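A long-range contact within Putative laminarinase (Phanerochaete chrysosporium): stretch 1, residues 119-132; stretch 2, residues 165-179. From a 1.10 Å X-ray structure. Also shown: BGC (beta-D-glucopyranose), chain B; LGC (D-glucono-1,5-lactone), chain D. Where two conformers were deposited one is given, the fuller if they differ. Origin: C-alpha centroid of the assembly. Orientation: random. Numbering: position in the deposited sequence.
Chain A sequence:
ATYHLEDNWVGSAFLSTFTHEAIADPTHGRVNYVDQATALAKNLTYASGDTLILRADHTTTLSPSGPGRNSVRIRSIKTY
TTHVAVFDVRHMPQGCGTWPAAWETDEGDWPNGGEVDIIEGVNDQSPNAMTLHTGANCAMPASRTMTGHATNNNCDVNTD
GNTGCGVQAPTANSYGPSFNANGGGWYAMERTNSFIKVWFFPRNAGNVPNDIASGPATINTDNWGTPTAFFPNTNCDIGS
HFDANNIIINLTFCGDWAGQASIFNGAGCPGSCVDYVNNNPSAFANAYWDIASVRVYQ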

# COMPACT_ATOMS: atom_id res chain seq x y z
N ILE A 119 3.30 0.26 -0.21
CA ILE A 119 3.28 -0.19 1.18
C ILE A 119 2.49 -1.49 1.20
O ILE A 119 1.37 -1.54 0.73
N GLU A 120 3.08 -2.55 1.75
CA GLU A 120 2.34 -3.81 1.84
C GLU A 120 3.02 -4.78 2.78
O GLU A 120 4.25 -4.91 2.78
N GLY A 121 2.22 -5.48 3.58
CA GLY A 121 2.71 -6.60 4.36
C GLY A 121 1.55 -7.30 5.02
O GLY A 121 0.38 -6.98 4.75
N VAL A 122 1.87 -8.27 5.88
CA VAL A 122 0.86 -9.05 6.55
C VAL A 122 1.25 -9.34 7.99
O VAL A 122 2.44 -9.51 8.29
N ASN A 123 0.24 -9.44 8.85
CA ASN A 123 0.43 -9.99 10.19
C ASN A 123 1.56 -9.34 10.95
O ASN A 123 2.28 -10.02 11.70
N ASP A 124 1.72 -8.03 10.78
CA ASP A 124 2.72 -7.24 11.51
C ASP A 124 4.17 -7.60 11.17
O ASP A 124 5.09 -7.23 11.88
N GLN A 125 4.38 -8.31 10.07
CA GLN A 125 5.73 -8.78 9.74
C GLN A 125 6.53 -7.78 8.94
O GLN A 125 6.47 -7.73 7.71
N SER A 126 7.31 -6.96 9.65
CA SER A 126 8.29 -6.07 9.03
C SER A 126 9.35 -6.91 8.31
O SER A 126 9.54 -8.08 8.65
N PRO A 127 10.05 -6.32 7.33
CA PRO A 127 9.92 -4.99 6.75
C PRO A 127 8.86 -4.90 5.66
O PRO A 127 8.26 -5.88 5.24
N ASN A 128 8.67 -3.67 5.19
CA ASN A 128 7.80 -3.39 4.07
C ASN A 128 8.31 -4.09 2.81
O ASN A 128 9.52 -4.23 2.62
N ALA A 129 7.37 -4.49 1.97
CA ALA A 129 7.68 -5.04 0.65
C ALA A 129 7.15 -4.09 -0.42
O ALA A 129 6.00 -3.63 -0.33
N MET A 130 7.96 -3.85 -1.45
CA MET A 130 7.61 -3.04 -2.62
C MET A 130 7.77 -3.96 -3.82
O MET A 130 8.83 -4.58 -3.99
N THR A 131 6.73 -4.08 -4.64
CA THR A 131 6.63 -5.19 -5.59
C THR A 131 5.94 -4.74 -6.85
O THR A 131 4.95 -4.00 -6.80
N LEU A 132 6.43 -5.23 -7.99
CA LEU A 132 5.66 -5.10 -9.23
C LEU A 132 5.04 -6.42 -9.61
O LEU A 132 5.65 -7.49 -9.43
N CYS A 165 7.78 -9.23 -8.64
CA CYS A 165 9.19 -9.00 -8.34
C CYS A 165 9.28 -8.00 -7.19
O CYS A 165 8.81 -6.87 -7.31
N GLY A 166 9.80 -8.46 -6.07
CA GLY A 166 9.73 -7.73 -4.80
C GLY A 166 11.07 -7.25 -4.29
O GLY A 166 12.12 -7.81 -4.62
N VAL A 167 11.00 -6.23 -3.44
CA VAL A 167 12.14 -5.69 -2.73
C VAL A 167 11.69 -5.46 -1.30
O VAL A 167 10.63 -4.87 -1.05
N GLN A 168 12.51 -5.92 -0.35
CA GLN A 168 12.28 -5.69 1.08
C GLN A 168 13.01 -4.43 1.55
O GLN A 168 14.20 -4.28 1.28
N ALA A 169 12.31 -3.53 2.24
CA ALA A 169 12.96 -2.36 2.83
C ALA A 169 14.02 -2.77 3.85
O ALA A 169 13.89 -3.83 4.48
N PRO A 170 15.07 -1.95 4.02
CA PRO A 170 16.17 -2.36 4.89
C PRO A 170 15.94 -2.18 6.38
O PRO A 170 16.74 -2.70 7.16
N THR A 171 14.93 -1.41 6.78
CA THR A 171 14.72 -1.14 8.21
C THR A 171 13.38 -1.66 8.71
O THR A 171 12.38 -1.69 7.99
N ALA A 172 13.35 -2.03 9.99
CA ALA A 172 12.13 -2.50 10.63
C ALA A 172 11.04 -1.44 10.64
O ALA A 172 9.85 -1.76 10.48
N ASN A 173 11.43 -0.18 10.81
CA ASN A 173 10.46 0.90 10.97
C ASN A 173 9.81 1.31 9.66
O ASN A 173 9.02 2.25 9.63
N SER A 174 10.10 0.57 8.59
CA SER A 174 9.35 0.69 7.34
C SER A 174 7.94 0.13 7.42
O SER A 174 7.13 0.40 6.52
N TYR A 175 7.62 -0.66 8.46
CA TYR A 175 6.36 -1.38 8.44
C TYR A 175 5.88 -1.71 9.85
O TYR A 175 6.68 -1.89 10.77
N GLY A 176 4.56 -1.82 10.00
CA GLY A 176 3.99 -2.53 11.12
C GLY A 176 4.07 -1.78 12.43
O GLY A 176 4.20 -0.55 12.46
N PRO A 177 4.00 -2.53 13.54
CA PRO A 177 4.16 -1.92 14.86
C PRO A 177 5.42 -1.05 14.98
O PRO A 177 5.37 -0.01 15.65
N SER A 178 6.52 -1.45 14.35
CA SER A 178 7.74 -0.64 14.40
C SER A 178 7.51 0.74 13.77
O SER A 178 7.85 1.79 14.33
N PHE A 179 6.94 0.76 12.57
CA PHE A 179 6.57 1.99 11.88
C PHE A 179 5.65 2.84 12.74
O PHE A 179 5.85 4.06 12.90

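The two stretches are joined first by main-chain hydrogen bonds between antiparallel strands 129-132 and 165-168. Met130 N reaches Val167 O at 2.9 Å and Val167 N returns to Met130 O at 2.8 Å; Leu132 and Cys165 pair likewise, Leu132 N to Cys165 O at 3.0 Å and Cys165 N to Leu132 O at 2.9 Å. Ala169 N extends the ladder to Asn128 O (2.9 Å).

Beyond the strands, side chains take over as polar partners. Ser174, in the p rotamer, points toward stretch 1, and its OG accepts from Asn128 N at 3.0 Å while donating to Thr171 O at 2.7 Å; a hydroxyl suits this spot because it can do both at once. Asn128 (t) also points across, but its OD1 accepts from Glu120 N (2.9 Å), tying together two parts of its own stretch. Ser126 (m) sets OG 2.7 Å from Tyr175 O and 3.0 Å from Ala172 O, and water 2 donates to Ser126 OG (2.8 Å) while accepting from Ser178 N (2.9 Å).

Tyr175 (t, chi2 80°) is the centrepiece, with the largest area covered by the other stretch. Its ring enters the loop 120-128, with CE1 3.6 Å from Glu120 C and CD2 3.8 Å from Gln125 O, while Asp124 C lies at the ring edge, 4.2 Å from CE2. The hydroxyl binds water 1 (Tyr175 OH to water O, 2.8 Å), which accepts from Asp124 N (2.9 Å), so the aromatic body fills the loop and its polar tip meets solvent within it. Gly121 leaves the space the ring needs: an ideal CB there would lie 2.5 Å from Tyr175 CZ.

Around this, Pro127, after a cis peptide bond, lays CB 3.2 Å from Ala169 O and 3.5 Å from Ser174 OG. Its CG approaches Gln168 NE2 (3.4 Å), and water 3 links that amide to the main chain, accepting from Gln168 NE2 (2.7 Å) and donating to Pro127 O (2.9 Å). Asp124 CB packs on Pro177 CD at 3.6 Å.

The sheet sorts the remaining side chains. On one face, the small Ala129 puts CB 3.6 Å from Gln168 OE1, and Thr131 OG1 lies 3.7 Å from Gly166 CA. On the other, flexible Met130 curls so that CE reaches Ala169 CB (3.9 Å) and Val167 CG1 (4.4 Å), and Leu132 CB rests 3.6 Å from Cys165 SG. Glu120 (t) points away from stretch 2, its OE2 2.6 Å from O1 of BGC and 2.8 Å from O6 of LGC.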

# COMPACT_ATOMS: atom_id res chain seq x y z
CB ILE A 119 2.59 0.82 2.11
CG1 ILE A 119 3.18 2.23 1.91
CG2 ILE A 119 2.71 0.33 3.56
CD1 ILE A 119 2.47 3.33 2.72
CB GLU A 120 2.27 -4.50 0.47
CG GLU A 120 1.21 -5.61 0.45
CD GLU A 120 1.14 -6.41 -0.83
OE1 GLU A 120 2.04 -6.28 -1.69
OE2 GLU A 120 0.17 -7.19 -0.96
CB VAL A 122 0.59 -10.41 5.83
CG1 VAL A 122 0.08 -10.18 4.43
CG2 VAL A 122 1.83 -11.30 5.82
CB ASN A 123 0.64 -11.51 10.11
CG ASN A 123 -0.53 -12.21 9.46
OD1 ASN A 123 -1.68 -11.87 9.73
ND2 ASN A 123 -0.26 -13.20 8.62
CB ASP A 124 2.47 -7.29 13.03
CG ASP A 124 1.13 -6.70 13.41
OD1 ASP A 124 0.66 -5.76 12.74
OD2 ASP A 124 0.53 -7.16 14.41
CB GLN A 125 5.66 -10.12 9.01
CG GLN A 125 4.99 -11.21 9.81
CD GLN A 125 5.66 -11.45 11.13
OE1 GLN A 125 6.77 -11.99 11.18
NE2 GLN A 125 5.01 -11.04 12.22
CB SER A 126 8.98 -5.19 10.08
OG SER A 126 8.10 -4.18 10.56
CB PRO A 127 11.30 -4.77 6.14
CG PRO A 127 11.68 -6.12 5.64
CD PRO A 127 11.15 -7.08 6.68
CB ASN A 128 7.77 -1.89 3.80
CG ASN A 128 6.73 -1.51 2.78
OD1 ASN A 128 5.57 -1.84 2.95
ND2 ASN A 128 7.15 -0.84 1.70
CB ALA A 129 7.06 -6.42 0.48
CB MET A 130 8.54 -1.84 -2.70
CG MET A 130 8.32 -0.91 -1.48
SD MET A 130 9.82 -0.17 -0.79
CE MET A 130 10.64 -1.66 -0.16
CB THR A 131 5.82 -6.34 -4.95
OG1 THR A 131 6.35 -6.66 -3.66
CG2 THR A 131 5.84 -7.59 -5.80
CB LEU A 132 6.52 -4.64 -10.42
CG LEU A 132 7.42 -3.43 -10.21
CD1 LEU A 132 8.07 -3.05 -11.52
CD2 LEU A 132 6.68 -2.25 -9.61
CB CYS A 165 9.95 -8.48 -9.56
SG CYS A 165 9.20 -7.00 -10.32
CB VAL A 167 12.60 -4.34 -3.34
CG1 VAL A 167 13.74 -3.71 -2.51
CG2 VAL A 167 13.05 -4.54 -4.80
CB GLN A 168 12.78 -6.90 1.89
CG GLN A 168 12.15 -8.23 1.51
CD GLN A 168 10.82 -8.46 2.18
OE1 GLN A 168 9.78 -8.53 1.52
NE2 GLN A 168 10.83 -8.58 3.51
CB ALA A 169 11.95 -1.44 3.47
CB PRO A 170 17.32 -1.46 4.44
CG PRO A 170 16.63 -0.22 3.92
CD PRO A 170 15.39 -0.73 3.26
CB THR A 171 14.83 0.36 8.57
OG1 THR A 171 13.75 1.08 7.96
CG2 THR A 171 16.19 0.95 8.15
CB ALA A 172 12.41 -2.97 12.03
CB ASN A 173 11.07 2.09 11.73
CG ASN A 173 12.17 2.80 10.95
OD1 ASN A 173 12.37 2.57 9.75
ND2 ASN A 173 12.89 3.69 11.64
CB SER A 174 10.10 -0.03 6.21
OG SER A 174 10.17 -1.44 6.42
CB TYR A 175 6.53 -2.70 7.64
CG TYR A 175 5.22 -3.38 7.38
CD1 TYR A 175 4.39 -2.93 6.34
CD2 TYR A 175 4.75 -4.40 8.21
CE1 TYR A 175 3.12 -3.47 6.14
CE2 TYR A 175 3.48 -4.95 8.01
CZ TYR A 175 2.68 -4.48 6.98
OH TYR A 175 1.43 -4.99 6.77
CB PRO A 177 4.24 -3.15 15.79
CG PRO A 177 3.34 -4.16 15.10
CD PRO A 177 3.65 -3.96 13.62
CB SER A 178 8.85 -1.36 13.65
OG SER A 178 10.04 -0.61 13.65
CB PHE A 179 5.91 1.57 10.57
CG PHE A 179 5.30 2.68 9.74
CD1 PHE A 179 5.98 3.23 8.66
CD2 PHE A 179 3.97 3.05 9.94
CE1 PHE A 179 5.38 4.17 7.82
CE2 PHE A 179 3.34 3.99 9.10
CZ PHE A 179 4.05 4.54 8.05
C2 BGC B . -1.76 -8.52 -4.94
C3 BGC B . -3.08 -7.78 -5.13
C4 BGC B . -3.48 -7.16 -3.80
C5 BGC B . -2.47 -6.06 -3.51
C6 BGC B . -2.83 -5.29 -2.25
C1 BGC B . -0.73 -7.81 -4.03
O1 BGC B . -0.26 -8.75 -3.04
O2 BGC B . -1.16 -8.78 -6.22
O3 BGC B . -4.10 -8.67 -5.63
O4 BGC B . -4.80 -6.62 -3.87
O5 BGC B . -1.15 -6.61 -3.35
O6 BGC B . -2.39 -6.02 -1.09
C1 LGC D . -0.89 -7.77 -4.56
C2 LGC D . -1.97 -8.47 -5.33
O5 LGC D . -1.13 -6.57 -3.77
O1 LGC D . 0.24 -8.23 -4.57
O2 LGC D . -1.58 -8.64 -6.71
C3 LGC D . -3.30 -7.71 -5.21
O3 LGC D . -4.40 -8.58 -5.54
C4 LGC D . -3.46 -7.15 -3.80
O4 LGC D . -4.79 -6.68 -3.58
C5 LGC D . -2.45 -6.02 -3.65
C6 LGC D . -2.52 -5.25 -2.33
O6 LGC D . -2.42 -6.11 -1.19
O HOH W 1 0.32 -6.19 9.00
O HOH W 2 7.00 -3.97 13.10
O HOH W 3 8.71 -8.78 5.16